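Local coordinates for adenosine monophosphate-protein transferase FICD homolog (Caenorhabditis elegans, PDB 5JJ6) that belongs to the Fic/DOC family, with a mainly helical fold, and carries the family's signature loop-helix motif beside a helix whose sequence matches the glutamate-bearing inhibitory motif of Fic proteins, at residues T144-G149 against L306-R311; E148-S153 against N176-M181; Y272-V277 against R286-L291; L139-T144 against G180-L185. All blocks are in the same frame, centred on the assembly; numbering follows the deposited sequence.

Overall arrangement
From the N terminus, helix 127-148 opens contacts 4, 1 and 2 in turn. Contact 2 starts where the helix ends and returns on helix 172-191 after a short loop through helix 154-162. Contact 4 starts earlier and closes on the next turns of that same helix, so the two end on overlapping residues. Contact 1 spans much further, to the loop before helix 311-321, and its segments alternate with those of contact 4, making these two cross. Contact 3, the hairpin between helices 263-277 and 284-297, is nested within contact 1 and follows contacts 2 and 4 in series. Arg286 and Arg289 of contact 3 reach back toward helix 127-148, joining all four.

Contact 1: residues T144-G149 against L306-R311; sequences TVAIEG and LPVETR
The last turns of helix 127-148, whose sequence TVAIEG fits the [S/T]xxxE[G/N] inhibitory motif of Fic proteins, lie against the loop that leads into helix 311-321. Gly149 is the first residue to leave helical phi/psi, and its positive phi, with two bonds back into the last turn, makes a Schellman motif; the N-H of Gly149 reaches Ala146 O at 2.8 Å. Ile147 contributes the largest surface; from the loop Val308 faces the helix and packs on Ala146 and Ile147. Its CG2, anti to its own backbone N, lies 3.7 Å from Ala146 CB and also rests on the peptide link between Ala146 and Ile147. The side chain of Ile147 runs past Val308 in the opposite direction, so that Ile147 CG1 lies alongside Val308 CB at 4.0 Å. Farther out, Ile147 CD1 ends near the carbonyl oxygens of Leu306 and Pro307. A polar link is added by Arg311, whose chain is extended from CG to NE and brings NE to Ile147 O at 2.9 Å, with an N-H...O angle of 151°. The bond lies in the carbonyl plane and meets the guanidinium at its edge. Within the loop, Pro307 O accepts both the N-H and the hydroxyl of Thr310, the latter at 2.7 Å from OG1. Val308 N bonds to His143 ND1 of helix 127-148, Arg289 of helix 284-297 touches Ile147 and Leu306 and bonds to Thr144 O, helix 327-346 supplies Tyr332 and His336 behind the loop, and helix 172-191 packs Met181 against Val145.

Contact 2: residues E148-S153 against N176-M181; sequences EGNTLS and NEVIGM
Glu177, on helix 172-191, reaches across to the loop that follows the putative inhibitory helix of this Fic-family fold. Its CB passes 3.8 Å from Asn150 ND2, and CG, anti to the carbonyl carbon of Glu177, touches the guanidinium end of Arg286. Beyond CG the chain is extended, which carries CD toward Glu148, whose own chain bends at chi2 to come across it obliquely. At the tip, Glu177 OE1 takes a weak hydrogen bond from Asn150 ND2 at 3.0 Å, with the amide and carboxylate planes 67° apart. The same oxygen lies 3.2 Å from Glu148 OE1, two acceptors meeting with their carboxylates nearly perpendicular. With a sulfate ion also near Glu148, this crowding of negative groups might favour protonation of one acid, although Arg286 and Arg173, in long, weak ion pairs with Glu148 OE1 and Glu177 OE2 respectively, would tend to oppose it. At the next residue, Val178 CG2 meets Leu152 CD1 at 3.7 Å, where the two side chains cross obliquely and helix 154-162 adds Thr157. Asn150 is held by an Asx turn: its OD1 accepts the N-H of Leu152 at 2.9 Å, nearly straight at 169°.

Contact 3: residues Y272-V277 against R286-L291; sequences YKLVLV and RTARLL. With SO4 (sulfate ion), chain D.
Helix 284-297 runs antiparallel to helix 263-277, their local axes 9.0 Å apart at closest and 160° between directions. Arg286, at the start, faces a sulfate ion instead of the partner helix. Its backbone N-H gives a nearly straight bond of 3.0 Å to sulfate O4, and its side chain, bent at chi3, swings round so that NE also binds O4 while NH2 reaches O3 at 3.0 Å. With Gly285 N as a further donor, the anion sits at the N-terminal end of the helix, where the dipole would favour it. Thr287 follows, its hydroxyl bonded to Gly283 O. Ala288 is the point of closest backbone approach: Leu274 CD2 settles 3.6 Å from Ala288 CA, and Val275 CG2 touches Ala288 CB at 3.5 Å. Arg289 turns its guanidinium face over Arg286 CA and bonds to Thr144 O and Tyr314 OH. Leu290 packs on helices 202-213 and 172-191. Leu291 returns to the interface, its CD2 meeting Leu274 CD2 at 4.0 Å. The sulfate, probably from the crystallisation liquor, is consistent with an anion-binding site. The linking sequence HPFTDGNGRTAR is the Fic signature motif, whose glycine-rich turn into this helix is characteristic of the Fic core.

Contact 4: residues L139-T144 against G180-L185; sequences LYVYHT and GMDAAL
Helix 127-148, the one bearing the putative inhibitory motif, crosses helix 172-191 of the Fic-family bundle with 9.5 Å between local axes and 127° between their directions. Tyr140 leads the packing. Its CG stands anti to the backbone N (chi1 -175°), which sends the ring toward Met181 and Leu185. These two use different sides of it: Met181 CE comes to the ring edge, in plane, at 3.4 Å from Tyr140 CE1, whereas Leu185 lies over one face, its CD1 toward the rim of the ring. The second methyl, Leu185 CD2, is nearest to Tyr140 CD1 at 3.6 Å. The Tyr140 and Met181 chains meet at about a right angle, while Leu185 crosses the ring more obliquely.

One residue on, Val141 splits its methyls between two neighbours. Val141 CG1, anti to its own backbone N, slides past Met181 in the opposite direction, 3.9 Å from Met181 CB. Val141 CG2 instead rests on the helix backbone at Asp182, 3.8 Å from Asp182 CA. Leu161 of helix 154-162 touches both Val141 and Asp182, and Leu290 of helix 284-297 touches Tyr140 and Met181. The methionine chain, bent at chi2 and chi3, curls back so that its end can serve two residues at once. Its other partner is Thr144, approached tip to tip. Thr144 points OG1 anti to the backbone N (chi1 -165°), leaving CG2 in the crowded position, 3.8 Å from Met181 CG.

Contact 1: residues T144-G149 against L306-R311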
loop_
_atom_site.group_PDB
_atom_site.type_symbol
_atom_site.label_atom_id
_atom_site.label_comp_id
_atom_site.label_asym_id
_atom_site.label_seq_id
_atom_site.Cartn_x
_atom_site.Cartn_y
_atom_site.Cartn_z
ATOM N N THR B 144 -5.396 -10.810 15.168
ATOM C CA THR B 144 -4.033 -10.346 14.983
ATOM C C THR B 144 -3.943 -8.829 14.735
ATOM O O THR B 144 -2.940 -8.228 15.096
ATOM C CB THR B 144 -3.304 -11.103 13.850
ATOM O OG1 THR B 144 -1.891 -10.857 13.947
ATOM C CG2 THR B 144 -3.811 -10.694 12.462
ATOM N N VAL B 145 -4.935 -8.199 14.103
ATOM C CA VAL B 145 -4.848 -6.745 13.930
ATOM C C VAL B 145 -5.382 -5.972 15.153
ATOM O O VAL B 145 -4.906 -4.875 15.471
ATOM C CB VAL B 145 -5.580 -6.271 12.654
ATOM C CG1 VAL B 145 -4.984 -6.956 11.434
ATOM C CG2 VAL B 145 -7.079 -6.504 12.749
ATOM N N ALA B 146 -6.375 -6.543 15.824
ATOM C CA ALA B 146 -6.928 -5.947 17.029
ATOM C C ALA B 146 -5.828 -5.860 18.084
ATOM O O ALA B 146 -5.709 -4.847 18.771
ATOM C CB ALA B 146 -8.114 -6.766 17.550
ATOM N N ILE B 147 -5.003 -6.906 18.181
ATOM C CA ILE B 147 -3.900 -6.921 19.148
ATOM C C ILE B 147 -2.915 -5.761 18.931
ATOM O O ILE B 147 -2.383 -5.196 19.886
ATOM C CB ILE B 147 -3.112 -8.256 19.074
ATOM C CG1 ILE B 147 -3.616 -9.252 20.102
ATOM C CG2 ILE B 147 -1.653 -8.041 19.317
ATOM C CD1 ILE B 147 -2.963 -10.595 19.960
ATOM N N GLU B 148 -2.718 -5.376 17.679
ATOM C CA GLU B 148 -1.812 -4.287 17.354
ATOM C C GLU B 148 -2.489 -2.930 17.595
ATOM O O GLU B 148 -1.836 -1.886 17.597
ATOM C CB GLU B 148 -1.319 -4.454 15.905
ATOM C CG GLU B 148 -0.877 -3.201 15.167
ATOM C CD GLU B 148 -2.024 -2.547 14.397
ATOM O OE1 GLU B 148 -2.710 -3.257 13.600
ATOM O OE2 GLU B 148 -2.251 -1.326 14.607
ATOM N N GLY B 149 -3.795 -2.954 17.850
ATOM C CA GLY B 149 -4.526 -1.751 18.209
ATOM C C GLY B 149 -5.672 -1.315 17.307
ATOM O O GLY B 149 -6.416 -0.381 17.643
ATOM N N LEU B 306 -3.969 -16.107 18.595
ATOM C CA LEU B 306 -3.689 -15.467 19.877
ATOM C C LEU B 306 -4.710 -14.359 20.075
ATOM O O LEU B 306 -4.596 -13.288 19.463
ATOM C CB LEU B 306 -2.258 -14.906 19.920
ATOM C CG LEU B 306 -1.179 -15.790 19.311
ATOM C CD1 LEU B 306 0.169 -15.070 19.253
ATOM C CD2 LEU B 306 -1.087 -17.066 20.116
ATOM N N PRO B 307 -5.730 -14.621 20.901
ATOM C CA PRO B 307 -6.870 -13.700 20.965
ATOM C C PRO B 307 -6.531 -12.370 21.628
ATOM O O PRO B 307 -5.674 -12.314 22.512
ATOM C CB PRO B 307 -7.912 -14.490 21.765
ATOM C CG PRO B 307 -7.143 -15.446 22.557
ATOM C CD PRO B 307 -5.919 -15.796 21.761
ATOM N N VAL B 308 -7.206 -11.313 21.174
ATOM C CA VAL B 308 -6.921 -9.947 21.601
ATOM C C VAL B 308 -7.369 -9.761 23.040
ATOM O O VAL B 308 -6.822 -8.936 23.756
ATOM C CB VAL B 308 -7.596 -8.916 20.672
ATOM C CG1 VAL B 308 -9.123 -9.068 20.699
ATOM C CG2 VAL B 308 -7.160 -7.492 21.025
ATOM N N GLU B 309 -8.354 -10.552 23.458
ATOM C CA GLU B 309 -8.798 -10.588 24.850
ATOM C C GLU B 309 -7.652 -10.967 25.791
ATOM O O GLU B 309 -7.712 -10.717 26.992
ATOM C CB GLU B 309 -9.936 -11.592 25.037
ATOM C CG GLU B 309 -11.271 -11.183 24.450
ATOM C CD GLU B 309 -11.479 -11.655 23.008
ATOM O OE1 GLU B 309 -10.661 -12.470 22.499
ATOM O OE2 GLU B 309 -12.482 -11.210 22.392
ATOM N N THR B 310 -6.638 -11.639 25.263
ATOM C CA THR B 310 -5.524 -12.060 26.097
ATOM C C THR B 310 -4.265 -11.206 25.844
ATOM O O THR B 310 -3.150 -11.583 26.251
ATOM C CB THR B 310 -5.212 -13.552 25.877
ATOM O OG1 THR B 310 -4.621 -13.750 24.586
ATOM C CG2 THR B 310 -6.487 -14.362 25.976
ATOM N N ARG B 311 -4.461 -10.060 25.184
ATOM C CA ARG B 311 -3.360 -9.158 24.830
ATOM C C ARG B 311 -2.342 -8.967 25.987
ATOM O O ARG B 311 -1.133 -9.138 25.794
ATOM C CB ARG B 311 -3.912 -7.811 24.364
ATOM C CG ARG B 311 -2.837 -6.822 23.987
ATOM C CD ARG B 311 -3.419 -5.568 23.412
ATOM N NE ARG B 311 -2.413 -4.718 22.780
ATOM C CZ ARG B 311 -1.901 -3.622 23.330
ATOM N NH1 ARG B 311 -2.289 -3.236 24.542
ATOM N NH2 ARG B 311 -0.995 -2.909 22.669
#

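Contact 2: residues E148-S153 against N176-M181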
loop_
_atom_site.group_PDB
_atom_site.type_symbol
_atom_site.label_atom_id
_atom_site.label_comp_id
_atom_site.label_asym_id
_atom_site.label_seq_id
_atom_site.Cartn_x
_atom_site.Cartn_y
_atom_site.Cartn_z
ATOM N N GLU B 148 -2.718 -5.376 17.679
ATOM C CA GLU B 148 -1.812 -4.287 17.354
ATOM C C GLU B 148 -2.489 -2.930 17.595
ATOM O O GLU B 148 -1.836 -1.886 17.597
ATOM C CB GLU B 148 -1.319 -4.454 15.905
ATOM C CG GLU B 148 -0.877 -3.201 15.167
ATOM C CD GLU B 148 -2.024 -2.547 14.397
ATOM O OE1 GLU B 148 -2.710 -3.257 13.600
ATOM O OE2 GLU B 148 -2.251 -1.326 14.607
ATOM N N GLY B 149 -3.795 -2.954 17.850
ATOM C CA GLY B 149 -4.526 -1.751 18.209
ATOM C C GLY B 149 -5.672 -1.315 17.307
ATOM O O GLY B 149 -6.416 -0.381 17.643
ATOM N N ASN B 150 -5.851 -2.036 16.201
ATOM C CA ASN B 150 -6.934 -1.785 15.241
ATOM C C ASN B 150 -8.298 -1.855 15.916
ATOM O O ASN B 150 -8.578 -2.803 16.658
ATOM C CB ASN B 150 -6.865 -2.815 14.107
ATOM C CG ASN B 150 -7.672 -2.424 12.892
ATOM O OD1 ASN B 150 -8.836 -2.043 12.991
ATOM N ND2 ASN B 150 -7.055 -2.542 11.722
ATOM N N THR B 151 -9.145 -0.856 15.668
ATOM C CA THR B 151 -10.450 -0.800 16.340
ATOM C C THR B 151 -11.608 -1.392 15.532
ATOM O O THR B 151 -12.741 -1.347 15.986
ATOM C CB THR B 151 -10.825 0.634 16.732
ATOM O OG1 THR B 151 -11.187 1.364 15.563
ATOM C CG2 THR B 151 -9.660 1.335 17.404
ATOM N N LEU B 152 -11.349 -1.963 14.361
ATOM C CA LEU B 152 -12.422 -2.652 13.651
ATOM C C LEU B 152 -12.943 -3.836 14.465
ATOM O O LEU B 152 -12.199 -4.500 15.187
ATOM C CB LEU B 152 -11.954 -3.111 12.265
ATOM C CG LEU B 152 -11.915 -1.926 11.270
ATOM C CD1 LEU B 152 -11.258 -2.247 9.925
ATOM C CD2 LEU B 152 -13.318 -1.351 11.067
ATOM N N SER B 153 -14.228 -4.103 14.346
ATOM C CA SER B 153 -14.839 -5.208 15.052
ATOM C C SER B 153 -14.671 -6.491 14.279
ATOM O O SER B 153 -14.275 -6.472 13.106
ATOM C CB SER B 153 -16.335 -4.957 15.237
ATOM O OG SER B 153 -16.593 -3.580 15.429
ATOM N N ASN B 176 -7.310 -1.044 5.284
ATOM C CA ASN B 176 -6.153 -1.534 4.550
ATOM C C ASN B 176 -5.322 -2.566 5.321
ATOM O O ASN B 176 -4.737 -3.471 4.708
ATOM C CB ASN B 176 -5.262 -0.372 4.144
ATOM C CG ASN B 176 -5.723 0.281 2.873
ATOM O OD1 ASN B 176 -6.518 -0.297 2.119
ATOM N ND2 ASN B 176 -5.225 1.489 2.615
ATOM N N GLU B 177 -5.266 -2.427 6.648
ATOM C CA GLU B 177 -4.604 -3.405 7.507
ATOM C C GLU B 177 -5.330 -4.738 7.493
ATOM O O GLU B 177 -4.705 -5.792 7.360
ATOM C CB GLU B 177 -4.504 -2.873 8.932
ATOM C CG GLU B 177 -3.354 -1.895 9.130
ATOM C CD GLU B 177 -3.388 -1.180 10.485
ATOM O OE1 GLU B 177 -4.225 -1.538 11.357
ATOM O OE2 GLU B 177 -2.555 -0.260 10.678
ATOM N N VAL B 178 -6.653 -4.692 7.605
ATOM C CA VAL B 178 -7.445 -5.911 7.543
ATOM C C VAL B 178 -7.200 -6.636 6.219
ATOM O O VAL B 178 -6.835 -7.828 6.194
ATOM C CB VAL B 178 -8.946 -5.591 7.726
ATOM C CG1 VAL B 178 -9.816 -6.767 7.355
ATOM C CG2 VAL B 178 -9.210 -5.187 9.163
ATOM N N ILE B 179 -7.368 -5.900 5.123
ATOM C CA ILE B 179 -7.183 -6.458 3.785
ATOM C C ILE B 179 -5.785 -7.042 3.571
ATOM O O ILE B 179 -5.639 -8.181 3.104
ATOM C CB ILE B 179 -7.506 -5.400 2.707
ATOM C CG1 ILE B 179 -9.019 -5.124 2.708
ATOM C CG2 ILE B 179 -7.119 -5.898 1.338
ATOM C CD1 ILE B 179 -9.407 -3.687 2.408
ATOM N N GLY B 180 -4.769 -6.259 3.918
ATOM C CA GLY B 180 -3.388 -6.712 3.858
ATOM C C GLY B 180 -3.123 -7.990 4.636
ATOM O O GLY B 180 -2.492 -8.909 4.114
ATOM N N MET B 181 -3.591 -8.060 5.883
ATOM C CA MET B 181 -3.377 -9.263 6.676
ATOM C C MET B 181 -4.012 -10.472 6.017
ATOM O O MET B 181 -3.389 -11.528 5.916
ATOM C CB MET B 181 -3.937 -9.122 8.088
ATOM C CG MET B 181 -2.883 -9.052 9.194
ATOM S SD MET B 181 -1.625 -10.371 9.271
ATOM C CE MET B 181 -2.637 -11.817 9.020
#

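Contact 3: residues Y272-V277 against R286-L291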
loop_
_atom_site.group_PDB
_atom_site.type_symbol
_atom_site.label_atom_id
_atom_site.label_comp_id
_atom_site.label_asym_id
_atom_site.label_seq_id
_atom_site.Cartn_x
_atom_site.Cartn_y
_atom_site.Cartn_z
ATOM N N TYR B 272 10.033 -14.779 18.924
ATOM C CA TYR B 272 10.884 -13.982 19.798
ATOM C C TYR B 272 12.074 -13.385 19.044
ATOM O O TYR B 272 12.368 -12.189 19.149
ATOM C CB TYR B 272 11.399 -14.846 20.960
ATOM C CG TYR B 272 12.319 -14.104 21.905
ATOM C CD1 TYR B 272 11.850 -13.020 22.643
ATOM C CD2 TYR B 272 13.657 -14.452 22.027
ATOM C CE1 TYR B 272 12.675 -12.322 23.499
ATOM C CE2 TYR B 272 14.502 -13.754 22.880
ATOM C CZ TYR B 272 13.998 -12.688 23.614
ATOM O OH TYR B 272 14.810 -11.973 24.471
ATOM N N LYS B 273 12.755 -14.235 18.287
ATOM C CA LYS B 273 13.914 -13.813 17.522
ATOM C C LYS B 273 13.556 -12.723 16.516
ATOM O O LYS B 273 14.242 -11.699 16.433
ATOM C CB LYS B 273 14.560 -15.005 16.807
ATOM C CG LYS B 273 15.236 -16.032 17.753
ATOM C CD LYS B 273 16.181 -16.963 16.982
ATOM C CE LYS B 273 17.332 -16.129 16.430
ATOM N NZ LYS B 273 18.094 -16.795 15.347
ATOM N N LEU B 274 12.479 -12.933 15.762
ATOM C CA LEU B 274 12.060 -11.951 14.771
ATOM C C LEU B 274 11.671 -10.628 15.450
ATOM O O LEU B 274 12.085 -9.545 15.016
ATOM C CB LEU B 274 10.882 -12.474 13.929
ATOM C CG LEU B 274 10.452 -11.556 12.768
ATOM C CD1 LEU B 274 11.574 -11.338 11.775
ATOM C CD2 LEU B 274 9.248 -12.080 12.061
ATOM N N VAL B 275 10.896 -10.716 16.526
ATOM C CA VAL B 275 10.487 -9.506 17.220
ATOM C C VAL B 275 11.692 -8.734 17.764
ATOM O O VAL B 275 11.687 -7.505 17.788
ATOM C CB VAL B 275 9.532 -9.824 18.385
ATOM C CG1 VAL B 275 9.403 -8.619 19.327
ATOM C CG2 VAL B 275 8.166 -10.249 17.857
ATOM N N LEU B 276 12.737 -9.448 18.174
ATOM C CA LEU B 276 13.905 -8.772 18.712
ATOM C C LEU B 276 14.834 -8.187 17.651
ATOM O O LEU B 276 15.371 -7.099 17.848
ATOM C CB LEU B 276 14.689 -9.709 19.634
ATOM C CG LEU B 276 14.624 -9.164 21.069
ATOM C CD1 LEU B 276 13.165 -9.113 21.555
ATOM C CD2 LEU B 276 15.483 -9.986 22.012
ATOM N N VAL B 277 15.020 -8.870 16.528
ATOM C CA VAL B 277 15.759 -8.251 15.427
ATOM C C VAL B 277 14.990 -7.036 14.890
ATOM O O VAL B 277 15.580 -5.984 14.619
ATOM C CB VAL B 277 16.002 -9.237 14.264
ATOM C CG1 VAL B 277 16.711 -8.542 13.118
ATOM C CG2 VAL B 277 16.809 -10.412 14.722
ATOM N N ARG B 286 2.913 -8.336 13.864
ATOM C CA ARG B 286 1.992 -9.072 12.994
ATOM C C ARG B 286 2.714 -10.134 12.164
ATOM O O ARG B 286 2.249 -11.275 12.054
ATOM C CB ARG B 286 1.242 -8.121 12.051
ATOM C CG ARG B 286 0.011 -7.440 12.629
ATOM C CD ARG B 286 -0.469 -6.367 11.684
ATOM N NE ARG B 286 0.265 -5.134 11.941
ATOM C CZ ARG B 286 0.259 -4.060 11.163
ATOM N NH1 ARG B 286 -0.449 -4.034 10.037
ATOM N NH2 ARG B 286 0.981 -3.013 11.518
ATOM N N THR B 287 3.846 -9.755 11.581
ATOM C CA THR B 287 4.618 -10.681 10.772
ATOM C C THR B 287 5.191 -11.811 11.620
ATOM O O THR B 287 5.288 -12.941 11.166
ATOM C CB THR B 287 5.744 -9.960 10.036
ATOM O OG1 THR B 287 5.212 -8.787 9.402
ATOM C CG2 THR B 287 6.379 -10.882 8.987
ATOM N N ALA B 288 5.586 -11.484 12.846
ATOM C CA ALA B 288 6.092 -12.457 13.819
ATOM C C ALA B 288 5.025 -13.474 14.228
ATOM O O ALA B 288 5.322 -14.658 14.416
ATOM C CB ALA B 288 6.628 -11.743 15.040
ATOM N N ARG B 289 3.805 -12.997 14.456
ATOM C CA ARG B 289 2.727 -13.914 14.788
ATOM C C ARG B 289 2.435 -14.769 13.574
ATOM O O ARG B 289 2.049 -15.936 13.687
ATOM C CB ARG B 289 1.473 -13.174 15.274
ATOM C CG ARG B 289 1.685 -12.486 16.600
ATOM C CD ARG B 289 0.421 -11.915 17.200
ATOM N NE ARG B 289 -0.084 -10.738 16.506
ATOM C CZ ARG B 289 0.473 -9.535 16.587
ATOM N NH1 ARG B 289 1.568 -9.364 17.317
ATOM N NH2 ARG B 289 -0.057 -8.513 15.928
ATOM N N LEU B 290 2.614 -14.171 12.405
ATOM C CA LEU B 290 2.379 -14.885 11.165
ATOM C C LEU B 290 3.376 -16.024 11.037
ATOM O O LEU B 290 3.005 -17.155 10.754
ATOM C CB LEU B 290 2.476 -13.933 9.980
ATOM C CG LEU B 290 1.585 -14.249 8.784
ATOM C CD1 LEU B 290 0.125 -14.344 9.190
ATOM C CD2 LEU B 290 1.800 -13.183 7.735
ATOM N N LEU B 291 4.641 -15.705 11.283
ATOM C CA LEU B 291 5.747 -16.653 11.211
ATOM C C LEU B 291 5.538 -17.798 12.190
ATOM O O LEU B 291 5.713 -18.979 11.840
ATOM C CB LEU B 291 7.062 -15.942 11.516
ATOM C CG LEU B 291 8.293 -16.832 11.451
ATOM C CD1 LEU B 291 8.288 -17.630 10.161
ATOM C CD2 LEU B 291 9.557 -15.993 11.569
HETATM S S SO4 D . 3.107 -4.165 14.636
HETATM O O1 SO4 D . 2.222 -4.415 15.782
HETATM O O2 SO4 D . 4.526 -4.031 15.041
HETATM O O3 SO4 D . 2.756 -2.927 13.912
HETATM O O4 SO4 D . 2.916 -5.347 13.784
#

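Contact 4: residues L139-T144 against G180-L185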
loop_
_atom_site.group_PDB
_atom_site.type_symbol
_atom_site.label_atom_id
_atom_site.label_comp_id
_atom_site.label_asym_id
_atom_site.label_seq_id
_atom_site.Cartn_x
_atom_site.Cartn_y
_atom_site.Cartn_z
ATOM N N LEU B 139 -11.498 -14.698 11.561
ATOM C CA LEU B 139 -11.176 -14.772 12.978
ATOM C C LEU B 139 -9.700 -14.434 13.258
ATOM O O LEU B 139 -9.359 -13.638 14.167
ATOM C CB LEU B 139 -11.531 -16.158 13.504
ATOM C CG LEU B 139 -11.964 -16.239 14.964
ATOM C CD1 LEU B 139 -13.020 -15.203 15.265
ATOM C CD2 LEU B 139 -12.467 -17.635 15.294
ATOM N N TYR B 140 -8.828 -15.043 12.466
ATOM C CA TYR B 140 -7.411 -14.803 12.582
ATOM C C TYR B 140 -7.113 -13.330 12.340
ATOM O O TYR B 140 -6.477 -12.681 13.174
ATOM C CB TYR B 140 -6.612 -15.676 11.608
ATOM C CG TYR B 140 -5.113 -15.521 11.788
ATOM C CD1 TYR B 140 -4.424 -14.468 11.183
ATOM C CD2 TYR B 140 -4.395 -16.391 12.606
ATOM C CE1 TYR B 140 -3.069 -14.304 11.365
ATOM C CE2 TYR B 140 -3.032 -16.241 12.785
ATOM C CZ TYR B 140 -2.370 -15.192 12.165
ATOM O OH TYR B 140 -1.004 -15.016 12.335
ATOM N N VAL B 141 -7.576 -12.800 11.212
ATOM C CA VAL B 141 -7.244 -11.425 10.858
ATOM C C VAL B 141 -7.713 -10.447 11.932
ATOM O O VAL B 141 -6.963 -9.534 12.341
ATOM C CB VAL B 141 -7.830 -11.048 9.497
ATOM C CG1 VAL B 141 -7.682 -9.542 9.235
ATOM C CG2 VAL B 141 -7.163 -11.884 8.402
ATOM N N TYR B 142 -8.945 -10.648 12.386
ATOM C CA TYR B 142 -9.506 -9.830 13.446
ATOM C C TYR B 142 -8.578 -9.784 14.628
ATOM O O TYR B 142 -8.166 -8.703 15.058
ATOM C CB TYR B 142 -10.854 -10.345 13.928
ATOM C CG TYR B 142 -11.243 -9.663 15.216
ATOM C CD1 TYR B 142 -11.437 -8.286 15.249
ATOM C CD2 TYR B 142 -11.423 -10.377 16.390
ATOM C CE1 TYR B 142 -11.783 -7.642 16.415
ATOM C CE2 TYR B 142 -11.778 -9.735 17.566
ATOM C CZ TYR B 142 -11.956 -8.365 17.570
ATOM O OH TYR B 142 -12.304 -7.704 18.731
ATOM N N HIS B 143 -8.263 -10.958 15.171
ATOM C CA HIS B 143 -7.497 -10.969 16.403
ATOM C C HIS B 143 -6.087 -10.397 16.226
ATOM O O HIS B 143 -5.650 -9.539 17.013
ATOM C CB HIS B 143 -7.441 -12.382 16.946
ATOM C CG HIS B 143 -8.692 -12.792 17.654
ATOM N ND1 HIS B 143 -9.074 -12.246 18.859
ATOM C CD2 HIS B 143 -9.662 -13.670 17.311
ATOM C CE1 HIS B 143 -10.221 -12.784 19.238
ATOM N NE2 HIS B 143 -10.598 -13.650 18.317
ATOM N N THR B 144 -5.396 -10.810 15.168
ATOM C CA THR B 144 -4.033 -10.346 14.983
ATOM C C THR B 144 -3.943 -8.829 14.735
ATOM O O THR B 144 -2.940 -8.228 15.096
ATOM C CB THR B 144 -3.304 -11.103 13.850
ATOM O OG1 THR B 144 -1.891 -10.857 13.947
ATOM C CG2 THR B 144 -3.811 -10.694 12.462
ATOM N N GLY B 180 -4.769 -6.259 3.918
ATOM C CA GLY B 180 -3.388 -6.712 3.858
ATOM C C GLY B 180 -3.123 -7.990 4.636
ATOM O O GLY B 180 -2.492 -8.909 4.114
ATOM N N MET B 181 -3.591 -8.060 5.883
ATOM C CA MET B 181 -3.377 -9.263 6.676
ATOM C C MET B 181 -4.012 -10.472 6.017
ATOM O O MET B 181 -3.389 -11.528 5.916
ATOM C CB MET B 181 -3.937 -9.122 8.088
ATOM C CG MET B 181 -2.883 -9.052 9.194
ATOM S SD MET B 181 -1.625 -10.371 9.271
ATOM C CE MET B 181 -2.637 -11.817 9.020
ATOM N N ASP B 182 -5.248 -10.307 5.554
ATOM C CA ASP B 182 -5.947 -11.386 4.864
ATOM C C ASP B 182 -5.106 -11.875 3.678
ATOM O O ASP B 182 -4.967 -13.079 3.454
ATOM C CB ASP B 182 -7.329 -10.901 4.416
ATOM C CG ASP B 182 -8.123 -11.962 3.669
ATOM O OD1 ASP B 182 -8.520 -12.962 4.308
ATOM O OD2 ASP B 182 -8.356 -11.789 2.451
ATOM N N ALA B 183 -4.544 -10.932 2.927
ATOM C CA ALA B 183 -3.669 -11.264 1.806
ATOM C C ALA B 183 -2.483 -12.121 2.257
ATOM O O ALA B 183 -2.197 -13.181 1.675
ATOM C CB ALA B 183 -3.174 -10.002 1.129
ATOM N N ALA B 184 -1.788 -11.645 3.288
ATOM C CA ALA B 184 -0.637 -12.353 3.824
ATOM C C ALA B 184 -1.000 -13.774 4.251
ATOM O O ALA B 184 -0.278 -14.719 3.963
ATOM C CB ALA B 184 -0.043 -11.582 4.996
ATOM N N LEU B 185 -2.123 -13.916 4.937
ATOM C CA LEU B 185 -2.567 -15.211 5.419
ATOM C C LEU B 185 -2.860 -16.169 4.261
ATOM O O LEU B 185 -2.484 -17.350 4.304
ATOM C CB LEU B 185 -3.803 -15.047 6.315
ATOM C CG LEU B 185 -4.251 -16.282 7.099
ATOM C CD1 LEU B 185 -3.100 -16.856 7.906
ATOM C CD2 LEU B 185 -5.383 -15.925 8.012
#